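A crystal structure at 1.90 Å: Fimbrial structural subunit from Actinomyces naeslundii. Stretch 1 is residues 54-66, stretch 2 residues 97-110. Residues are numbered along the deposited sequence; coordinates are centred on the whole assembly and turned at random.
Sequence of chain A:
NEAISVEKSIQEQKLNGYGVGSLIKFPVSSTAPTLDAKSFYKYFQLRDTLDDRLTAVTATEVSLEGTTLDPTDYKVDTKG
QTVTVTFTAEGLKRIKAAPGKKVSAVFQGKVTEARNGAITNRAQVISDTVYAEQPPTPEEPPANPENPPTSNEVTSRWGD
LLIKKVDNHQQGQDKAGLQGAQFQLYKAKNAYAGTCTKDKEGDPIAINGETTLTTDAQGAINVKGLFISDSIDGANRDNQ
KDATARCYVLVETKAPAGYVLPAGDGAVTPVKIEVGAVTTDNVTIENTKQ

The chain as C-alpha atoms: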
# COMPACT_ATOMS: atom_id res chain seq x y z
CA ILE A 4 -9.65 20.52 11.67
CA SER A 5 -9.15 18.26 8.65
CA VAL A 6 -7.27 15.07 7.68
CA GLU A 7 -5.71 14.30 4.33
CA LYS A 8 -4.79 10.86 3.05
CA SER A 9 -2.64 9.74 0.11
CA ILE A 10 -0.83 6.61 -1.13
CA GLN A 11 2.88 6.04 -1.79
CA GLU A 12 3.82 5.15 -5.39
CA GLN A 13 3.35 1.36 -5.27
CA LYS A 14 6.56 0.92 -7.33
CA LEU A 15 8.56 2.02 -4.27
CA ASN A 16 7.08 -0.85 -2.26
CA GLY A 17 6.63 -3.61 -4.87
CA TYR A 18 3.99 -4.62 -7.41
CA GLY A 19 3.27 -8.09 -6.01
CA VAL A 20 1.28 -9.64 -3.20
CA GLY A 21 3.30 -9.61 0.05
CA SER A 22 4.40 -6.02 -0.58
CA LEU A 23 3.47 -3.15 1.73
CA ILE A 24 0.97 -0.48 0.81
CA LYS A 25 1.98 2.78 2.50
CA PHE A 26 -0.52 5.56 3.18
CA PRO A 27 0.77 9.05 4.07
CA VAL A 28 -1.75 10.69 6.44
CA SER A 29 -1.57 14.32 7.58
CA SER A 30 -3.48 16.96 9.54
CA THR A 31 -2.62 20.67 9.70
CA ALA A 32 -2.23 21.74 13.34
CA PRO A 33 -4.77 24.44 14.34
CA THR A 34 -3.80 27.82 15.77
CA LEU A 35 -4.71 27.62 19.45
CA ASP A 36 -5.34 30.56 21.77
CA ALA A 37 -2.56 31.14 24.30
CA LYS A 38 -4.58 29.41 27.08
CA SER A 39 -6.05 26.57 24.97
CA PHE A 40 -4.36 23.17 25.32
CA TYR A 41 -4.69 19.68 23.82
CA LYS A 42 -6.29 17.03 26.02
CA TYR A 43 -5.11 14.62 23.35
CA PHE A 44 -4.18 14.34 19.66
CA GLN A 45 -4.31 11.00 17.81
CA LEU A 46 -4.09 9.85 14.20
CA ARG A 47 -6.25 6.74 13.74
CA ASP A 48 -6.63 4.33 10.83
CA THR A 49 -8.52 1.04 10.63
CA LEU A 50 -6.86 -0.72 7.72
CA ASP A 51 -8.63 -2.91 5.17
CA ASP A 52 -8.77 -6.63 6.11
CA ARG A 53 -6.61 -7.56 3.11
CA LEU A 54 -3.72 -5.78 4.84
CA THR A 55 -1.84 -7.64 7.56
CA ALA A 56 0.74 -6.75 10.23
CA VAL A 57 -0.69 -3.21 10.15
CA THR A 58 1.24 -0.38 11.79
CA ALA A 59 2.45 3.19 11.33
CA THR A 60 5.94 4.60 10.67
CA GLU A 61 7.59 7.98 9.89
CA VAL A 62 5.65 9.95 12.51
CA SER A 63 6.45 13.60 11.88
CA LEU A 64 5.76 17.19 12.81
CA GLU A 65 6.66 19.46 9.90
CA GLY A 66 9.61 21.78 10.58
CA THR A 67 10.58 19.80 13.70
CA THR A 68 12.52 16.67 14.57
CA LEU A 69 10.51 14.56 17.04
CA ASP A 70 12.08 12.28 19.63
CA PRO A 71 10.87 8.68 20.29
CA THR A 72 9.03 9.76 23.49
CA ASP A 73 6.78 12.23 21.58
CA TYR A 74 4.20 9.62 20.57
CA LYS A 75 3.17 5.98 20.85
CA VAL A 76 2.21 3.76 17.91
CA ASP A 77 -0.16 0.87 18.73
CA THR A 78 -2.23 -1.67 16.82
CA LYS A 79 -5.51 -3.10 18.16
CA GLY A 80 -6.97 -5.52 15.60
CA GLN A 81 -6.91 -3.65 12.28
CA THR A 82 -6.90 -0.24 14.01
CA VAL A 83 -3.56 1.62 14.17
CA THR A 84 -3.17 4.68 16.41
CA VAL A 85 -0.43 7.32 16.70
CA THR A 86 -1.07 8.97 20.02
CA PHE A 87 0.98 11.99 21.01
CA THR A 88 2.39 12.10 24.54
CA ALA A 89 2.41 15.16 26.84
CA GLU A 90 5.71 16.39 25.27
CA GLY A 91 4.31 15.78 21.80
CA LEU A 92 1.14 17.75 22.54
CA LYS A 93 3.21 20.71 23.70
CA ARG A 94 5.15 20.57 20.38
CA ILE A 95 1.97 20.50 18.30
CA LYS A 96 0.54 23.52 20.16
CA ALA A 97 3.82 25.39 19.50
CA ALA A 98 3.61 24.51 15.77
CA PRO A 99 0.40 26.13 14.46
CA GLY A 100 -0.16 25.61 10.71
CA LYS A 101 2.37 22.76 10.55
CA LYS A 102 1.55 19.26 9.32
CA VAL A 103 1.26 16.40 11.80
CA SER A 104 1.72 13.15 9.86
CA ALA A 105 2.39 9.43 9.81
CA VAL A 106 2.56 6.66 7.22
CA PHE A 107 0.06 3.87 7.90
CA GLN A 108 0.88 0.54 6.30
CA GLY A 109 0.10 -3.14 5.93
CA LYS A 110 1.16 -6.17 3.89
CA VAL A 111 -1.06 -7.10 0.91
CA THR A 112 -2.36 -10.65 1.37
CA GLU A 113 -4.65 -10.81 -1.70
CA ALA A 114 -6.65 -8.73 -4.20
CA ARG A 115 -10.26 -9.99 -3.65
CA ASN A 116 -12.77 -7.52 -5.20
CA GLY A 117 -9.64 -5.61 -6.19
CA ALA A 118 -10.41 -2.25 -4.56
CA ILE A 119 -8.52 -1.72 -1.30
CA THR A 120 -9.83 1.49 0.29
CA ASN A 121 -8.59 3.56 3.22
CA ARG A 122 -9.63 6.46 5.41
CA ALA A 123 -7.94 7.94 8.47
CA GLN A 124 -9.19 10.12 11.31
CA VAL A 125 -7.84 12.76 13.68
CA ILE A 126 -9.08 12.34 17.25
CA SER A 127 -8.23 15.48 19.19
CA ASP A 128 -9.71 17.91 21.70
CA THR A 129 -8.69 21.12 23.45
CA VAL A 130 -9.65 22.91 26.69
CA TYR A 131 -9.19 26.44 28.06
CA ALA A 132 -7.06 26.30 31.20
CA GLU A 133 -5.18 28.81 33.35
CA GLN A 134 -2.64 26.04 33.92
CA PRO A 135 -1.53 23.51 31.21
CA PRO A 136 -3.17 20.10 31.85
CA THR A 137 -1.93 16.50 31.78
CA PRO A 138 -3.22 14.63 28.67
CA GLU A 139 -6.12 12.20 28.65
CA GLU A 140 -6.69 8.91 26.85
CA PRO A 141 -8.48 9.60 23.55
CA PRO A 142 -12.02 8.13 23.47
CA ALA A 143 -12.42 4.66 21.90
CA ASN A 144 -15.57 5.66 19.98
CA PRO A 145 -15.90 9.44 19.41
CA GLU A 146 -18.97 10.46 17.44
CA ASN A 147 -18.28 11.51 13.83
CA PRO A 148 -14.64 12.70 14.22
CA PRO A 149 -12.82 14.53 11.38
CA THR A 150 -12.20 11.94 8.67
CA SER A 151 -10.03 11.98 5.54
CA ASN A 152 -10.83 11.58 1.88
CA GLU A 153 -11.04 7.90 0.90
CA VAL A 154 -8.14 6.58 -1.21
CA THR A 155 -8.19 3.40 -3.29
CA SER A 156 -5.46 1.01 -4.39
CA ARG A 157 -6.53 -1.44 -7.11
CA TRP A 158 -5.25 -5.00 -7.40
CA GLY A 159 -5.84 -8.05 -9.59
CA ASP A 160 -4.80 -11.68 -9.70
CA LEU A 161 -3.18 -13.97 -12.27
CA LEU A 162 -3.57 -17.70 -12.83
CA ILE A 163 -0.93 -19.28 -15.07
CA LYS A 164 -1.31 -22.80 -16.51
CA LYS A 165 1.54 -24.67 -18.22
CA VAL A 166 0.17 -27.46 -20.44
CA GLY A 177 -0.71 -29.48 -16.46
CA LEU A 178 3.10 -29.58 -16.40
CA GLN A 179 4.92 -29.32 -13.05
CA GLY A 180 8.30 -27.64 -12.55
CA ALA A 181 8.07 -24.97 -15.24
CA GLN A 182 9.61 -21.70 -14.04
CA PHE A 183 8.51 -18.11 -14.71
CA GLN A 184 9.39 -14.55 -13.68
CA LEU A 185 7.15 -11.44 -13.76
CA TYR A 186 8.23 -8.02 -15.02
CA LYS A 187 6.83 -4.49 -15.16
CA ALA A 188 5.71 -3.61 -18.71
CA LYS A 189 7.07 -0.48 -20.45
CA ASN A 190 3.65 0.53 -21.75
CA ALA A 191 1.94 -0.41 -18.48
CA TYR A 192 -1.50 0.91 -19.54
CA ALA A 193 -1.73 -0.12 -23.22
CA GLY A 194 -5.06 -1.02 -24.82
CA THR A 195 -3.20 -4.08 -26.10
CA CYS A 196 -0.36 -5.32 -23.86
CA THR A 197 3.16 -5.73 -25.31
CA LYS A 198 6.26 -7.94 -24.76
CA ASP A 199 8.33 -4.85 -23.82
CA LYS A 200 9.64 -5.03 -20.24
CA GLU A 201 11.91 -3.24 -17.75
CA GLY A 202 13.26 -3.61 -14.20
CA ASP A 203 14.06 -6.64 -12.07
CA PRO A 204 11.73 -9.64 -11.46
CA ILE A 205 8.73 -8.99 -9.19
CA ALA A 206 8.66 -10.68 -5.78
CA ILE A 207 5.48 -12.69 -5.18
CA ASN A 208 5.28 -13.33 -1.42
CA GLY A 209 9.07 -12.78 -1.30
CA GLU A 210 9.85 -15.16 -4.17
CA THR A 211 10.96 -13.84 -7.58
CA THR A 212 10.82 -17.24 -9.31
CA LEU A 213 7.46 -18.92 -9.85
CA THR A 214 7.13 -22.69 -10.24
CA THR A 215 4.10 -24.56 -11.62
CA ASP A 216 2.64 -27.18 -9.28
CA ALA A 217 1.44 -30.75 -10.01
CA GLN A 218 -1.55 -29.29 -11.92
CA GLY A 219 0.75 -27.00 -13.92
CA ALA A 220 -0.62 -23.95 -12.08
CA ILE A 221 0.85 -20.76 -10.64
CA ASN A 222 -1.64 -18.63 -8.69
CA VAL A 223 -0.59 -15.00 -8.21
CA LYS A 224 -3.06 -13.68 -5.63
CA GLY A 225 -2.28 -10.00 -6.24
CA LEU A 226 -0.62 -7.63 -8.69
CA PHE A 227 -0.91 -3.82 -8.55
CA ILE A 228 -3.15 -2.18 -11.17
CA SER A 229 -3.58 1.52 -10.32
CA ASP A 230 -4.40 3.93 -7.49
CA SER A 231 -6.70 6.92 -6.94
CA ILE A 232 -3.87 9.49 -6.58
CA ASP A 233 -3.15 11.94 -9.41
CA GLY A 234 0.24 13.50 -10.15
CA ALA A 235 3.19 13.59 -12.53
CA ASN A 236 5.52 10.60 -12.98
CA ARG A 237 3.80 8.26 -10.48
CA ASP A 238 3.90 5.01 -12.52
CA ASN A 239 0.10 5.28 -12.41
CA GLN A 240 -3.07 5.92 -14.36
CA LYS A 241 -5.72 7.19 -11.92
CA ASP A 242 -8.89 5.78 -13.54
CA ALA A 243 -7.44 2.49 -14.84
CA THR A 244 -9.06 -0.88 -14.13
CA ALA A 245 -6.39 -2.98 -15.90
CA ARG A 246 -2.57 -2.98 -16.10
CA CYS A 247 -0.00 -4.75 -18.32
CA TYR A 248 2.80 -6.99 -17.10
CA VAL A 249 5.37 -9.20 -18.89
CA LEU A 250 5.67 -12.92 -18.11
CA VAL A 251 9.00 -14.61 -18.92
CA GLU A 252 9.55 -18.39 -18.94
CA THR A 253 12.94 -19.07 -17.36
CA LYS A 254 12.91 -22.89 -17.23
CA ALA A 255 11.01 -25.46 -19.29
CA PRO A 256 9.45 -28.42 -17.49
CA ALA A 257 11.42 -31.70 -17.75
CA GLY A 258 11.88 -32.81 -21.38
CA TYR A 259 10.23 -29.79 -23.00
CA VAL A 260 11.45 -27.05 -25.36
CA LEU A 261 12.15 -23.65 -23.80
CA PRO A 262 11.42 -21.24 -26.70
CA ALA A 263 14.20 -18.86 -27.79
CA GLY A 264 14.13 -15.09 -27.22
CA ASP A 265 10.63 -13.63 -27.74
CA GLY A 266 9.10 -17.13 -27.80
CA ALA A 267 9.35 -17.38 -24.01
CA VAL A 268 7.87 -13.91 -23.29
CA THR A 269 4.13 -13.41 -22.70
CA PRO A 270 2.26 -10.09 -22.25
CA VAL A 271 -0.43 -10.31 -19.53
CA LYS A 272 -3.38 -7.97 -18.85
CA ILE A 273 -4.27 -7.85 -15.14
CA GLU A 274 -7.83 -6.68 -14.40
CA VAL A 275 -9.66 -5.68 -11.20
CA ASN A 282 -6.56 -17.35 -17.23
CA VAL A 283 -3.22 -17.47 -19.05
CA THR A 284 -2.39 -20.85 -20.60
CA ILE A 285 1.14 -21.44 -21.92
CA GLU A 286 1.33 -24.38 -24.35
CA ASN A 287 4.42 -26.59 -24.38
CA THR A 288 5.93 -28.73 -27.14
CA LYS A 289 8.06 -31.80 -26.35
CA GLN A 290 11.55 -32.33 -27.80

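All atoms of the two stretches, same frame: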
# COMPACT_ATOMS: atom_id res chain seq x y z
N LEU A 54 -5.03 -6.21 4.37
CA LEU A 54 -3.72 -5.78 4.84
C LEU A 54 -3.41 -6.37 6.21
O LEU A 54 -4.22 -6.30 7.14
CB LEU A 54 -3.60 -4.24 4.82
CG LEU A 54 -3.85 -3.56 3.46
CD1 LEU A 54 -3.91 -2.02 3.58
CD2 LEU A 54 -2.80 -3.98 2.44
N THR A 55 -2.23 -6.97 6.33
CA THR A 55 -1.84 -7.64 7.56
C THR A 55 -0.61 -6.98 8.18
O THR A 55 0.09 -6.19 7.53
CB THR A 55 -1.61 -9.16 7.32
OG1 THR A 55 -1.81 -9.88 8.54
CG2 THR A 55 -0.22 -9.43 6.77
N ALA A 56 -0.36 -7.32 9.45
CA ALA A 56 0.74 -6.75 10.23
C ALA A 56 0.71 -5.21 10.17
O ALA A 56 1.74 -4.57 9.96
CB ALA A 56 2.09 -7.31 9.76
N VAL A 57 -0.48 -4.65 10.35
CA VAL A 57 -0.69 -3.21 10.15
C VAL A 57 -0.04 -2.39 11.26
O VAL A 57 -0.03 -2.80 12.42
CB VAL A 57 -2.19 -2.85 9.97
CG1 VAL A 57 -2.77 -3.59 8.75
CG2 VAL A 57 -3.00 -3.15 11.22
N THR A 58 0.50 -1.24 10.88
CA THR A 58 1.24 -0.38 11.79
C THR A 58 1.36 1.02 11.18
O THR A 58 0.74 1.31 10.14
CB THR A 58 2.65 -0.98 12.16
OG1 THR A 58 3.19 -0.33 13.32
CG2 THR A 58 3.63 -0.89 10.98
N ALA A 59 2.13 1.87 11.84
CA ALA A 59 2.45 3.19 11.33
C ALA A 59 3.93 3.48 11.55
O ALA A 59 4.50 3.07 12.56
CB ALA A 59 1.58 4.25 12.00
N THR A 60 4.54 4.17 10.59
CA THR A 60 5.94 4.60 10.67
C THR A 60 6.06 6.08 10.27
O THR A 60 5.07 6.70 9.88
CB THR A 60 6.85 3.79 9.72
OG1 THR A 60 6.44 4.01 8.36
CG2 THR A 60 6.79 2.30 10.03
N GLU A 61 7.28 6.61 10.34
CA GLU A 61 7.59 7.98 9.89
C GLU A 61 6.68 9.05 10.51
O GLU A 61 6.20 9.95 9.81
CB GLU A 61 7.54 8.10 8.35
CG GLU A 61 8.44 7.14 7.59
CD GLU A 61 8.58 7.51 6.11
OE1 GLU A 61 8.33 8.68 5.74
OE2 GLU A 61 8.94 6.63 5.30
N VAL A 62 6.46 8.96 11.81
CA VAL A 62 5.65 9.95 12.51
C VAL A 62 6.43 11.25 12.48
O VAL A 62 7.62 11.25 12.78
CB VAL A 62 5.36 9.53 13.96
CG1 VAL A 62 4.46 10.57 14.65
CG2 VAL A 62 4.69 8.15 13.99
N SER A 63 5.76 12.34 12.10
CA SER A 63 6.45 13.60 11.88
C SER A 63 5.64 14.82 12.28
O SER A 63 4.41 14.82 12.23
CB SER A 63 6.86 13.74 10.40
OG SER A 63 7.52 12.57 9.97
N LEU A 64 6.35 15.87 12.67
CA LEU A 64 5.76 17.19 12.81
C LEU A 64 6.60 18.11 11.94
O LEU A 64 7.79 18.30 12.19
CB LEU A 64 5.79 17.66 14.27
CG LEU A 64 5.34 19.11 14.51
CD1 LEU A 64 3.90 19.39 14.02
CD2 LEU A 64 5.50 19.50 15.99
N GLU A 65 5.97 18.66 10.91
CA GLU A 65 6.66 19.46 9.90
C GLU A 65 7.46 20.61 10.51
O GLU A 65 6.93 21.39 11.31
CB GLU A 65 5.64 20.00 8.90
CG GLU A 65 6.22 20.78 7.74
CD GLU A 65 5.15 21.56 7.01
OE1 GLU A 65 4.01 21.70 7.53
OE2 GLU A 65 5.47 22.05 5.90
N GLY A 66 8.74 20.70 10.13
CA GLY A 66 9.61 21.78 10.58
C GLY A 66 10.32 21.47 11.89
O GLY A 66 11.05 22.32 12.42
N ALA A 97 2.79 24.40 19.85
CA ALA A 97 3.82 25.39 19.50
C ALA A 97 4.09 25.45 17.99
O ALA A 97 4.90 26.26 17.55
CB ALA A 97 5.11 25.09 20.26
N ALA A 98 3.40 24.61 17.22
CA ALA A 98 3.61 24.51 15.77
C ALA A 98 2.34 24.77 14.95
O ALA A 98 1.99 23.97 14.09
CB ALA A 98 4.21 23.15 15.42
N PRO A 99 1.64 25.90 15.20
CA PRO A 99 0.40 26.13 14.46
C PRO A 99 0.64 26.21 12.95
O PRO A 99 1.65 26.77 12.52
CB PRO A 99 -0.08 27.48 15.00
CG PRO A 99 1.17 28.16 15.48
CD PRO A 99 1.99 27.05 16.05
N GLY A 100 -0.28 25.64 12.17
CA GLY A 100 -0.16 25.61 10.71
C GLY A 100 0.78 24.55 10.14
O GLY A 100 0.93 24.44 8.91
N LYS A 101 1.44 23.78 11.00
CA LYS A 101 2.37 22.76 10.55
C LYS A 101 1.69 21.40 10.45
O LYS A 101 0.79 21.09 11.25
CB LYS A 101 3.60 22.67 11.45
CG LYS A 101 4.35 24.01 11.67
CD LYS A 101 5.04 24.52 10.41
CE LYS A 101 5.91 25.74 10.73
NZ LYS A 101 5.96 26.70 9.59
N LYS A 102 2.14 20.58 9.50
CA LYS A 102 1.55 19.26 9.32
C LYS A 102 2.02 18.19 10.30
O LYS A 102 3.23 17.95 10.45
CB LYS A 102 1.70 18.78 7.88
CG LYS A 102 0.72 19.45 6.92
CD LYS A 102 0.98 19.03 5.47
CE LYS A 102 0.32 20.00 4.50
NZ LYS A 102 0.96 19.96 3.15
N VAL A 103 1.05 17.57 10.97
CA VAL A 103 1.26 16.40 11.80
C VAL A 103 0.94 15.19 10.93
O VAL A 103 -0.17 15.11 10.38
CB VAL A 103 0.30 16.38 13.01
CG1 VAL A 103 0.65 15.23 13.93
CG2 VAL A 103 0.30 17.74 13.76
N SER A 104 1.88 14.26 10.81
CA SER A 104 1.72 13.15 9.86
C SER A 104 2.27 11.81 10.33
O SER A 104 3.06 11.73 11.27
CB SER A 104 2.31 13.53 8.49
OG SER A 104 3.71 13.74 8.58
N ALA A 105 1.82 10.74 9.67
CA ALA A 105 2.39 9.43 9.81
C ALA A 105 2.09 8.64 8.54
O ALA A 105 1.24 9.02 7.75
CB ALA A 105 1.83 8.72 11.03
N VAL A 106 2.81 7.53 8.36
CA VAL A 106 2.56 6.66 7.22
C VAL A 106 1.98 5.36 7.76
O VAL A 106 2.68 4.59 8.42
CB VAL A 106 3.86 6.39 6.42
CG1 VAL A 106 3.61 5.39 5.28
CG2 VAL A 106 4.45 7.69 5.86
N PHE A 107 0.69 5.13 7.50
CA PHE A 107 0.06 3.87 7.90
C PHE A 107 0.35 2.83 6.83
O PHE A 107 0.49 3.17 5.65
CB PHE A 107 -1.44 4.06 8.11
CG PHE A 107 -1.76 4.96 9.28
CD1 PHE A 107 -2.04 4.41 10.53
CD2 PHE A 107 -1.73 6.35 9.14
CE1 PHE A 107 -2.31 5.24 11.62
CE2 PHE A 107 -2.01 7.18 10.22
CZ PHE A 107 -2.30 6.62 11.46
N GLN A 108 0.44 1.57 7.23
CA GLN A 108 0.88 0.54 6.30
C GLN A 108 0.45 -0.86 6.69
O GLN A 108 0.16 -1.14 7.86
CB GLN A 108 2.41 0.58 6.15
CG GLN A 108 3.15 0.44 7.45
CD GLN A 108 4.61 0.81 7.32
OE1 GLN A 108 4.96 1.96 7.00
NE2 GLN A 108 5.48 -0.16 7.56
N GLY A 109 0.42 -1.74 5.71
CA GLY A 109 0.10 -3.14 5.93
C GLY A 109 0.58 -3.96 4.74
O GLY A 109 0.86 -3.40 3.68
N LYS A 110 0.70 -5.26 4.94
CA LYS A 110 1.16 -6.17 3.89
C LYS A 110 -0.03 -6.72 3.10
O LYS A 110 -0.99 -7.20 3.69
CB LYS A 110 1.95 -7.32 4.52
CG LYS A 110 2.71 -8.17 3.51
CD LYS A 110 3.63 -9.19 4.19
CE LYS A 110 2.97 -10.55 4.32
NZ LYS A 110 3.95 -11.59 4.77
O HOH W 1 5.08 11.37 7.86

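The two stretches pair as neighbouring antiparallel β-strands, held mainly by backbone hydrogen bonds and interrupted by two β-bulges. The axes of strands 57-64 and 102-110 approach to 4.6 Å, and their N-to-C directions differ by 148°, antiparallel with a marked twist.

Three residue pairs close complete two-bond rings characteristic of this geometry near the centre and far end. Thr58 N donates to Gln108 O at 3.0 Å and Gln108 N to Thr58 O at 2.9 Å; Thr60 N reaches Val106 O at 2.9 Å and Val106 N reaches Thr60 O at 2.8 Å; Ser63 N meets Ser104 O at 2.9 Å and Ser104 N meets Ser63 O at 3.0 Å. At the other end, Thr55 N to Lys110 O (2.9 Å) and Lys110 N to Thr55 O (2.8 Å, N-H...O angle 175°) form a fourth ring. Between Thr55 and Thr58, and again between Thr60 and Ser63, the register slips by one residue. Ala56 (phi/psi 51/46) and Glu61 (53/45) lie within these bulges, and the chain turns a corner at Ala56.

Gly109 sits opposite the first bulge, where space is short: an ideal CB on it would lie 2.7 Å from Leu54 CB and 2.9 Å from Val57 CG1, both clashes. At the second bulge, Glu61 O accepts from Ser63 OG at 2.9 Å and from a water at 2.7 Å; the same water lies 2.8 Å from Ser104 OG, linking the bulge to the opposing strand.

The side chains divide by face. Thr58, Thr60, Val106 and Gln108 share one, where Thr60 OG1 donates to Gln108 OE1 at 2.9 Å, a diagonal bond adding side-chain polarity to the backbone ladder. Ala59, Leu64, Val103 and Phe107 share the other, and all four are buried. Ala59 CB lies over the Phe107 ring, 4.2 Å from its centroid and 25° off the normal, a CH-π contact. Leu64 bridges two apolar neighbours, with CD1 4.0 Å from Val103 CG2 and CD2 3.9 Å from Ala98 CB.

Beyond Leu64 the pairing continues with a substitution. Glu65 N donates to Lys102 O at 2.9 Å, but the return bond runs from Lys102 N to the carboxylate oxygen Glu65 OE1, also 2.9 Å, so a side chain takes the place of a backbone carbonyl. Just before Lys102, a type II turn from Ala98 to Lys101, closed by Lys101 N to Ala98 O at 3.1 Å, leads into the strand; Gly100 has the positive phi (79°) that favours glycine.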